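Local coordinates for RNA-binding protein RMD9, mitochondrial (Saccharomyces cerevisiae S288C, PDB 7A9X) that binds a dodecameric RNA motif in the 3'-UTRs of mitochondrial mRNAs and takes part in the processing or stability of those messages, at residues N364-T369 with V406-R410; L386-I390 with F403-M407. All coordinates share one frame. Residue numbers count along the deposited sequence, not the author numbering.

Contact 1: residues N364-T369 with V406-R410; sequences NNTFFT and VMLTR. With nucleotides of chain B.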
ATOM      1  N   ASN A 364       0.389   5.869  11.278  1.00 59.55           N
ATOM      2  CA  ASN A 364      -0.419   6.967  11.798  1.00 63.60           C
ATOM      3  C   ASN A 364      -1.796   7.010  11.148  1.00 71.17           C
ATOM      4  O   ASN A 364      -2.762   7.456  11.778  1.00 68.54           O
ATOM      5  CB  ASN A 364       0.319   8.290  11.601  1.00 61.43           C
ATOM      6  CG  ASN A 364       1.584   8.376  12.433  1.00 64.46           C
ATOM      7  OD1 ASN A 364       1.648   7.843  13.542  1.00 64.01           O
ATOM      8  ND2 ASN A 364       2.599   9.048  11.903  1.00 64.54           N
ATOM      9  N   ASN A 365      -1.907   6.543   9.902  1.00 70.55           N
ATOM     10  CA  ASN A 365      -3.214   6.455   9.257  1.00 65.26           C
ATOM     11  C   ASN A 365      -4.143   5.534  10.036  1.00 60.88           C
ATOM     12  O   ASN A 365      -5.286   5.895  10.341  1.00 59.76           O
ATOM     13  CB  ASN A 365      -3.056   5.968   7.817  1.00 61.40           C
ATOM     14  CG  ASN A 365      -4.377   5.892   7.078  1.00 59.60           C
ATOM     15  OD1 ASN A 365      -5.269   6.714   7.288  1.00 59.32           O
ATOM     16  ND2 ASN A 365      -4.512   4.897   6.209  1.00 65.31           N
ATOM     17  N   THR A 366      -3.662   4.334  10.369  1.00 60.14           N
ATOM     18  CA  THR A 366      -4.463   3.399  11.151  1.00 56.99           C
ATOM     19  C   THR A 366      -4.784   3.964  12.529  1.00 60.10           C
ATOM     20  O   THR A 366      -5.916   3.839  13.009  1.00 69.03           O
ATOM     21  CB  THR A 366      -3.725   2.064  11.278  1.00 60.40           C
ATOM     22  OG1 THR A 366      -3.427   1.559   9.972  1.00 60.22           O
ATOM     23  CG2 THR A 366      -4.576   1.045  12.026  1.00 57.21           C
ATOM     24  N   PHE A 367      -3.804   4.607  13.169  1.00 58.91           N
ATOM     25  CA  PHE A 367      -3.976   5.071  14.542  1.00 59.50           C
ATOM     26  C   PHE A 367      -4.974   6.221  14.626  1.00 63.49           C
ATOM     27  O   PHE A 367      -5.879   6.210  15.468  1.00 60.71           O
ATOM     28  CB  PHE A 367      -2.623   5.487  15.121  1.00 58.71           C
ATOM     29  CG  PHE A 367      -2.716   6.170  16.452  1.00 66.55           C
ATOM     30  CD1 PHE A 367      -3.138   5.473  17.576  1.00 69.02           C
ATOM     31  CD2 PHE A 367      -2.376   7.508  16.583  1.00 66.65           C
ATOM     32  CE1 PHE A 367      -3.224   6.097  18.807  1.00 69.84           C
ATOM     33  CE2 PHE A 367      -2.458   8.140  17.810  1.00 72.35           C
ATOM     34  CZ  PHE A 367      -2.884   7.433  18.925  1.00 75.64           C
ATOM     35  N   PHE A 368      -4.824   7.231  13.767  1.00 61.13           N
ATOM     36  CA  PHE A 368      -5.710   8.385  13.843  1.00 62.38           C
ATOM     37  C   PHE A 368      -7.102   8.082  13.306  1.00 67.61           C
ATOM     38  O   PHE A 368      -8.063   8.755  13.696  1.00 64.01           O
ATOM     39  CB  PHE A 368      -5.097   9.576  13.106  1.00 59.49           C
ATOM     40  CG  PHE A 368      -3.988  10.245  13.868  1.00 65.05           C
ATOM     41  CD1 PHE A 368      -4.218  10.763  15.134  1.00 65.51           C
ATOM     42  CD2 PHE A 368      -2.720  10.356  13.324  1.00 59.53           C
ATOM     43  CE1 PHE A 368      -3.199  11.379  15.842  1.00 67.81           C
ATOM     44  CE2 PHE A 368      -1.696  10.972  14.027  1.00 60.14           C
ATOM     45  CZ  PHE A 368      -1.936  11.484  15.284  1.00 64.47           C
ATOM     46  N   THR A 369      -7.233   7.088  12.425  1.00 69.56           N
ATOM     47  CA  THR A 369      -8.560   6.622  12.041  1.00 66.20           C
ATOM     48  C   THR A 369      -9.288   6.039  13.244  1.00 68.01           C
ATOM     49  O   THR A 369     -10.466   6.334  13.476  1.00 66.35           O
ATOM     50  CB  THR A 369      -8.449   5.590  10.917  1.00 65.78           C
ATOM     51  OG1 THR A 369      -7.816   6.191   9.779  1.00 65.86           O
ATOM     52  CG2 THR A 369      -9.820   5.082  10.511  1.00 60.27           C
ATOM     53  N   VAL A 406      -2.591  13.257   8.289  1.00 63.12           N
ATOM     54  CA  VAL A 406      -3.594  12.269   8.682  1.00 63.87           C
ATOM     55  C   VAL A 406      -4.482  12.824   9.788  1.00 60.74           C
ATOM     56  O   VAL A 406      -5.712  12.697   9.742  1.00 58.40           O
ATOM     57  CB  VAL A 406      -2.916  10.957   9.116  1.00 69.21           C
ATOM     58  CG1 VAL A 406      -3.954   9.973   9.624  1.00 77.33           C
ATOM     59  CG2 VAL A 406      -2.130  10.358   7.967  1.00 76.84           C
ATOM     60  N   MET A 407      -3.870  13.446  10.798  1.00 63.15           N
ATOM     61  CA  MET A 407      -4.635  14.025  11.898  1.00 68.97           C
ATOM     62  C   MET A 407      -5.652  15.039  11.389  1.00 69.42           C
ATOM     63  O   MET A 407      -6.828  14.992  11.767  1.00 66.99           O
ATOM     64  CB  MET A 407      -3.682  14.675  12.903  1.00 66.94           C
ATOM     65  CG  MET A 407      -4.340  15.141  14.190  1.00 67.44           C
ATOM     66  SD  MET A 407      -3.234  16.137  15.208  1.00 67.68           S
ATOM     67  CE  MET A 407      -1.823  15.049  15.370  1.00 68.13           C
ATOM     68  N   LEU A 408      -5.219  15.956  10.519  1.00 68.29           N
ATOM     69  CA  LEU A 408      -6.117  16.986  10.007  1.00 68.19           C
ATOM     70  C   LEU A 408      -7.220  16.386   9.142  1.00 67.55           C
ATOM     71  O   LEU A 408      -8.379  16.811   9.226  1.00 70.21           O
ATOM     72  CB  LEU A 408      -5.323  18.023   9.216  1.00 69.76           C
ATOM     73  CG  LEU A 408      -6.131  19.162   8.594  1.00 72.50           C
ATOM     74  CD1 LEU A 408      -6.893  19.928   9.666  1.00 69.65           C
ATOM     75  CD2 LEU A 408      -5.224  20.095   7.814  1.00 69.96           C
ATOM     76  N   THR A 409      -6.880  15.407   8.301  1.00 64.30           N
ATOM     77  CA  THR A 409      -7.882  14.779   7.443  1.00 65.32           C
ATOM     78  C   THR A 409      -8.999  14.156   8.271  1.00 71.39           C
ATOM     79  O   THR A 409     -10.183  14.452   8.070  1.00 71.09           O
ATOM     80  CB  THR A 409      -7.227  13.714   6.561  1.00 68.05           C
ATOM     81  OG1 THR A 409      -6.161  14.296   5.799  1.00 68.12           O
ATOM     82  CG2 THR A 409      -8.252  13.104   5.620  1.00 58.40           C
ATOM     83  N   ARG A 410      -8.633  13.292   9.217  1.00 66.02           N
ATOM     84  CA  ARG A 410      -9.621  12.600  10.033  1.00 63.47           C
ATOM     85  C   ARG A 410     -10.343  13.531  11.001  1.00 71.20           C
ATOM     86  O   ARG A 410     -11.445  13.196  11.448  1.00 60.28           O
ATOM     87  CB  ARG A 410      -8.948  11.463  10.802  1.00 65.82           C
ATOM     88  CG  ARG A 410      -8.193  10.478   9.918  1.00 67.84           C
ATOM     89  CD  ARG A 410      -9.140   9.670   9.038  1.00 64.48           C
ATOM     90  NE  ARG A 410      -8.426   8.703   8.207  1.00 66.55           N
ATOM     91  CZ  ARG A 410      -8.236   8.836   6.896  1.00 71.24           C
ATOM     92  NH1 ARG A 410      -7.571   7.907   6.223  1.00 68.43           N
ATOM     93  NH2 ARG A 410      -8.718   9.893   6.257  1.00 69.93           N
TER
ATOM     94  P     U B  10      -3.354   6.411   2.078  1.00 68.94           P
ATOM     95  OP1   U B  10      -4.774   5.991   2.204  1.00 62.26           O
ATOM     96  OP2   U B  10      -2.775   6.619   0.725  1.00 66.41           O
ATOM     97  O5'   U B  10      -3.168   7.755   2.915  1.00 61.04           O
ATOM     98  C5'   U B  10      -3.827   7.947   4.160  1.00 60.78           C
ATOM     99  C4'   U B  10      -3.623   9.352   4.667  1.00 60.64           C
ATOM    100  O4'   U B  10      -2.202   9.610   4.782  1.00 60.63           O
ATOM    101  C3'   U B  10      -4.144  10.459   3.760  1.00 63.51           C
ATOM    102  O3'   U B  10      -5.515  10.741   3.993  1.00 62.27           O
ATOM    103  C2'   U B  10      -3.230  11.639   4.076  1.00 62.87           C
ATOM    104  O2'   U B  10      -3.693  12.350   5.214  1.00 65.73           O
ATOM    105  C1'   U B  10      -1.913  10.943   4.429  1.00 65.04           C
ATOM    106  N1    U B  10      -0.943  10.934   3.309  1.00 71.78           N
ATOM    107  C2    U B  10       0.039  11.906   3.307  1.00 72.24           C
ATOM    108  O2    U B  10       0.129  12.758   4.173  1.00 74.70           O
ATOM    109  N3    U B  10       0.915  11.841   2.252  1.00 72.63           N
ATOM    110  C4    U B  10       0.907  10.921   1.224  1.00 72.53           C
ATOM    111  O4    U B  10       1.764  10.993   0.343  1.00 67.09           O
ATOM    112  C5    U B  10      -0.139   9.946   1.299  1.00 70.67           C
ATOM    113  C6    U B  10      -1.005   9.985   2.315  1.00 68.23           C
ATOM    114  P     U B  11      -6.610  10.479   2.846  1.00 68.38           P
ATOM    115  OP1   U B  11      -7.959  10.542   3.470  1.00 64.04           O
ATOM    116  OP2   U B  11      -6.211   9.259   2.101  1.00 63.43           O
ATOM    117  O5'   U B  11      -6.452  11.730   1.870  1.00 64.26           O
ATOM    118  C5'   U B  11      -6.805  13.037   2.290  1.00 64.61           C
ATOM    119  C4'   U B  11      -6.414  14.070   1.266  1.00 66.48           C
ATOM    120  O4'   U B  11      -4.967  14.165   1.189  1.00 69.78           O
ATOM    121  C3'   U B  11      -6.837  13.784  -0.166  1.00 66.79           C
ATOM    122  O3'   U B  11      -8.191  14.106  -0.423  1.00 71.97           O
ATOM    123  C2'   U B  11      -5.845  14.610  -0.973  1.00 66.50           C
ATOM    124  O2'   U B  11      -6.204  15.983  -0.962  1.00 71.05           O
ATOM    125  C1'   U B  11      -4.574  14.442  -0.140  1.00 69.34           C
ATOM    126  N1    U B  11      -3.740  13.320  -0.624  1.00 69.68           N
ATOM    127  C2    U B  11      -2.998  13.507  -1.775  1.00 73.77           C
ATOM    128  O2    U B  11      -2.996  14.550  -2.409  1.00 71.88           O
ATOM    129  N3    U B  11      -2.247  12.423  -2.158  1.00 75.04           N
ATOM    130  C4    U B  11      -2.171  11.201  -1.520  1.00 72.83           C
ATOM    131  O4    U B  11      -1.453  10.316  -1.987  1.00 72.06           O
ATOM    132  C5    U B  11      -2.970  11.087  -0.340  1.00 63.37           C
ATOM    133  C6    U B  11      -3.708  12.126   0.057  1.00 63.79           C
TER
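R410 carries the polar half of this contact. R410 NE donates to T369 OG1 at 3.0 Å and R410 NH2 to OP1 of U11 in the RNA chain, also at 3.0 Å, both nearly straight; a weak, bent bond runs from R410 NH1 to N365 OD1 at 2.8 Å. T369 OG1 in turn donates to N365 O one helical turn back, at 2.6 Å, so the guanidinium is held by helix 357-374 while it meets the phosphate. On the same RNA-facing side, V406 CG2 lies 3.3 Å from O4' of the U10 ribose. Behind this polar edge the contact turns apolar. V406 CG1 sits 3.7 Å from F368 CB, and M407 lies across the F368 ring, its CB 4.2 Å from the centroid in a CH-pi contact and its SD at 5.3 Å in an oblique Met-aromatic contact. The segments run roughly parallel, 36° apart with axes 9.3 Å apart, as do first helices of successive pentatricopeptide repeats, whose row lines the RNA-binding surface.

Contact 2: residues L386-I390 with F403-M407; sequences LQEII and FFNVM. With nucleotides of chain B.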
ATOM      1  N   LEU A 386      -4.939  14.680  21.871  1.00 71.63           N
ATOM      2  CA  LEU A 386      -4.070  14.968  20.732  1.00 74.77           C
ATOM      3  C   LEU A 386      -2.790  15.661  21.173  1.00 77.31           C
ATOM      4  O   LEU A 386      -1.704  15.356  20.666  1.00 77.19           O
ATOM      5  CB  LEU A 386      -4.809  15.825  19.703  1.00 68.72           C
ATOM      6  CG  LEU A 386      -5.831  15.132  18.803  1.00 66.56           C
ATOM      7  CD1 LEU A 386      -6.555  16.155  17.947  1.00 67.44           C
ATOM      8  CD2 LEU A 386      -5.153  14.087  17.931  1.00 71.22           C
ATOM      9  N   GLN A 387      -2.896  16.605  22.114  1.00 77.75           N
ATOM     10  CA  GLN A 387      -1.708  17.294  22.609  1.00 77.47           C
ATOM     11  C   GLN A 387      -0.744  16.320  23.270  1.00 70.51           C
ATOM     12  O   GLN A 387       0.476  16.436  23.110  1.00 84.60           O
ATOM     13  CB  GLN A 387      -2.111  18.399  23.584  1.00 80.04           C
ATOM     14  CG  GLN A 387      -2.887  19.536  22.946  1.00 89.07           C
ATOM     15  CD  GLN A 387      -3.382  20.543  23.964  1.00100.32           C
ATOM     16  OE1 GLN A 387      -3.514  20.230  25.148  1.00102.18           O
ATOM     17  NE2 GLN A 387      -3.655  21.760  23.509  1.00104.14           N
ATOM     18  N   GLU A 388      -1.275  15.352  24.019  1.00 70.61           N
ATOM     19  CA  GLU A 388      -0.425  14.315  24.596  1.00 80.54           C
ATOM     20  C   GLU A 388       0.227  13.476  23.503  1.00 77.99           C
ATOM     21  O   GLU A 388       1.396  13.089  23.620  1.00 81.08           O
ATOM     22  CB  GLU A 388      -1.247  13.439  25.541  1.00 81.38           C
ATOM     23  CG  GLU A 388      -0.499  12.243  26.110  1.00 91.15           C
ATOM     24  CD  GLU A 388      -1.384  11.358  26.972  1.00100.10           C
ATOM     25  OE1 GLU A 388      -2.392  11.861  27.512  1.00103.00           O
ATOM     26  OE2 GLU A 388      -1.073  10.155  27.106  1.00101.60           O
ATOM     27  N   ILE A 389      -0.514  13.196  22.429  1.00 72.60           N
ATOM     28  CA  ILE A 389       0.038  12.447  21.306  1.00 71.91           C
ATOM     29  C   ILE A 389       1.123  13.256  20.604  1.00 73.37           C
ATOM     30  O   ILE A 389       2.171  12.718  20.225  1.00 69.52           O
ATOM     31  CB  ILE A 389      -1.095  12.046  20.341  1.00 66.83           C
ATOM     32  CG1 ILE A 389      -2.057  11.073  21.031  1.00 65.14           C
ATOM     33  CG2 ILE A 389      -0.534  11.435  19.067  1.00 63.73           C
ATOM     34  CD1 ILE A 389      -3.324  10.803  20.252  1.00 65.85           C
ATOM     35  N   ILE A 390       0.897  14.560  20.426  1.00 73.33           N
ATOM     36  CA  ILE A 390       1.885  15.408  19.763  1.00 76.04           C
ATOM     37  C   ILE A 390       3.148  15.520  20.609  1.00 79.28           C
ATOM     38  O   ILE A 390       4.269  15.485  20.086  1.00 76.78           O
ATOM     39  CB  ILE A 390       1.275  16.790  19.463  1.00 71.56           C
ATOM     40  CG1 ILE A 390       0.176  16.664  18.409  1.00 68.95           C
ATOM     41  CG2 ILE A 390       2.347  17.765  19.005  1.00 69.20           C
ATOM     42  CD1 ILE A 390      -0.663  17.912  18.250  1.00 73.38           C
ATOM     43  N   PHE A 403       2.176  12.894   9.545  1.00 71.90           N
ATOM     44  CA  PHE A 403       1.633  12.805  10.898  1.00 65.57           C
ATOM     45  C   PHE A 403       0.503  13.808  11.102  1.00 68.21           C
ATOM     46  O   PHE A 403      -0.585  13.449  11.569  1.00 67.72           O
ATOM     47  CB  PHE A 403       2.746  13.027  11.923  1.00 62.14           C
ATOM     48  CG  PHE A 403       2.262  13.079  13.349  1.00 65.34           C
ATOM     49  CD1 PHE A 403       1.980  11.912  14.043  1.00 64.79           C
ATOM     50  CD2 PHE A 403       2.101  14.295  13.999  1.00 64.87           C
ATOM     51  CE1 PHE A 403       1.539  11.955  15.354  1.00 62.43           C
ATOM     52  CE2 PHE A 403       1.662  14.346  15.309  1.00 63.64           C
ATOM     53  CZ  PHE A 403       1.380  13.176  15.989  1.00 63.31           C
ATOM     54  N   PHE A 404       0.739  15.073  10.751  1.00 66.79           N
ATOM     55  CA  PHE A 404      -0.298  16.088  10.875  1.00 68.99           C
ATOM     56  C   PHE A 404      -1.303  16.045   9.729  1.00 73.82           C
ATOM     57  O   PHE A 404      -2.452  16.459   9.918  1.00 75.95           O
ATOM     58  CB  PHE A 404       0.333  17.480  10.969  1.00 68.84           C
ATOM     59  CG  PHE A 404       0.783  17.850  12.359  1.00 72.90           C
ATOM     60  CD1 PHE A 404      -0.138  17.942  13.396  1.00 76.94           C
ATOM     61  CD2 PHE A 404       2.116  18.120  12.626  1.00 72.19           C
ATOM     62  CE1 PHE A 404       0.266  18.289  14.677  1.00 77.84           C
ATOM     63  CE2 PHE A 404       2.528  18.468  13.906  1.00 75.98           C
ATOM     64  CZ  PHE A 404       1.600  18.552  14.933  1.00 77.57           C
ATOM     65  N   ASN A 405      -0.903  15.549   8.554  1.00 70.38           N
ATOM     66  CA  ASN A 405      -1.845  15.429   7.444  1.00 66.92           C
ATOM     67  C   ASN A 405      -2.954  14.431   7.764  1.00 65.11           C
ATOM     68  O   ASN A 405      -4.137  14.718   7.539  1.00 61.94           O
ATOM     69  CB  ASN A 405      -1.111  15.022   6.164  1.00 65.03           C
ATOM     70  CG  ASN A 405      -0.163  16.101   5.662  1.00 72.00           C
ATOM     71  OD1 ASN A 405      -0.289  17.273   6.021  1.00 73.85           O
ATOM     72  ND2 ASN A 405       0.789  15.708   4.824  1.00 69.86           N
ATOM     73  N   VAL A 406      -2.591  13.257   8.289  1.00 63.12           N
ATOM     74  CA  VAL A 406      -3.594  12.269   8.682  1.00 63.87           C
ATOM     75  C   VAL A 406      -4.482  12.824   9.788  1.00 60.74           C
ATOM     76  O   VAL A 406      -5.712  12.697   9.742  1.00 58.40           O
ATOM     77  CB  VAL A 406      -2.916  10.957   9.116  1.00 69.21           C
ATOM     78  CG1 VAL A 406      -3.954   9.973   9.624  1.00 77.33           C
ATOM     79  CG2 VAL A 406      -2.130  10.358   7.967  1.00 76.84           C
ATOM     80  N   MET A 407      -3.870  13.446  10.798  1.00 63.15           N
ATOM     81  CA  MET A 407      -4.635  14.025  11.898  1.00 68.97           C
ATOM     82  C   MET A 407      -5.652  15.039  11.389  1.00 69.42           C
ATOM     83  O   MET A 407      -6.828  14.992  11.767  1.00 66.99           O
ATOM     84  CB  MET A 407      -3.682  14.675  12.903  1.00 66.94           C
ATOM     85  CG  MET A 407      -4.340  15.141  14.190  1.00 67.44           C
ATOM     86  SD  MET A 407      -3.234  16.137  15.208  1.00 67.68           S
ATOM     87  CE  MET A 407      -1.823  15.049  15.370  1.00 68.13           C
TER
ATOM     88  P     U B  10      -3.354   6.411   2.078  1.00 68.94           P
ATOM     89  OP1   U B  10      -4.774   5.991   2.204  1.00 62.26           O
ATOM     90  OP2   U B  10      -2.775   6.619   0.725  1.00 66.41           O
ATOM     91  O5'   U B  10      -3.168   7.755   2.915  1.00 61.04           O
ATOM     92  C5'   U B  10      -3.827   7.947   4.160  1.00 60.78           C
ATOM     93  C4'   U B  10      -3.623   9.352   4.667  1.00 60.64           C
ATOM     94  O4'   U B  10      -2.202   9.610   4.782  1.00 60.63           O
ATOM     95  C3'   U B  10      -4.144  10.459   3.760  1.00 63.51           C
ATOM     96  O3'   U B  10      -5.515  10.741   3.993  1.00 62.27           O
ATOM     97  C2'   U B  10      -3.230  11.639   4.076  1.00 62.87           C
ATOM     98  O2'   U B  10      -3.693  12.350   5.214  1.00 65.73           O
ATOM     99  C1'   U B  10      -1.913  10.943   4.429  1.00 65.04           C
ATOM    100  N1    U B  10      -0.943  10.934   3.309  1.00 71.78           N
ATOM    101  C2    U B  10       0.039  11.906   3.307  1.00 72.24           C
ATOM    102  O2    U B  10       0.129  12.758   4.173  1.00 74.70           O
ATOM    103  N3    U B  10       0.915  11.841   2.252  1.00 72.63           N
ATOM    104  C4    U B  10       0.907  10.921   1.224  1.00 72.53           C
ATOM    105  O4    U B  10       1.764  10.993   0.343  1.00 67.09           O
ATOM    106  C5    U B  10      -0.139   9.946   1.299  1.00 70.67           C
ATOM    107  C6    U B  10      -1.005   9.985   2.315  1.00 68.23           C
TER
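Two consecutive pentatricopeptide repeats meet here: the second helix of PPR6, 379-396, packs against the first helix of PPR7, 401-410, just after the turn between them. The segments run nearly antiparallel, at 164°, and their axes stay 12.8 Å apart, a gap filled by large apolar side chains with no hydrogen bond across it. I390 makes the most contacts, with CD1 3.7 Å from F404 CE1 and CG1 4.1 Å from F403 CE2 and 4.0 Å from M407 CE. I389 CG2 comes within 4.0 Å of F403 CZ, so both isoleucines meet the rim of the F403 ring, and L386 CD2 rests 3.9 Å from M407 SD. I423 of helix 417-429 also packs on F404 and M407. N405 takes no part in this packing and donates from ND2 to O2 of the U10 base at 3.1 Å, while its OD1 is hydrogen-bonded to Y427 OH. A greasy interior behind a helix that reads RNA on its other face is the build of a PPR alpha-solenoid.

Both contacts use helix 401-410, the first helix of PPR7, and join it to the two helices of PPR6: contact 1 to helix 357-374, contact 2 to helix 379-396. M407 serves both, and the two run into each other where the F368 ring meets F403 edge-to-face and F367 packs on I389, giving one continuous hydrophobic core among three helices. Contact 2 lies wholly within that core and is purely apolar across its segments. Contact 1 starts in it but extends to the RNA side, where hydrogen bonds from R410 join the packing against the RNA. The one helix thus supplies both a phosphate contact and a base contact.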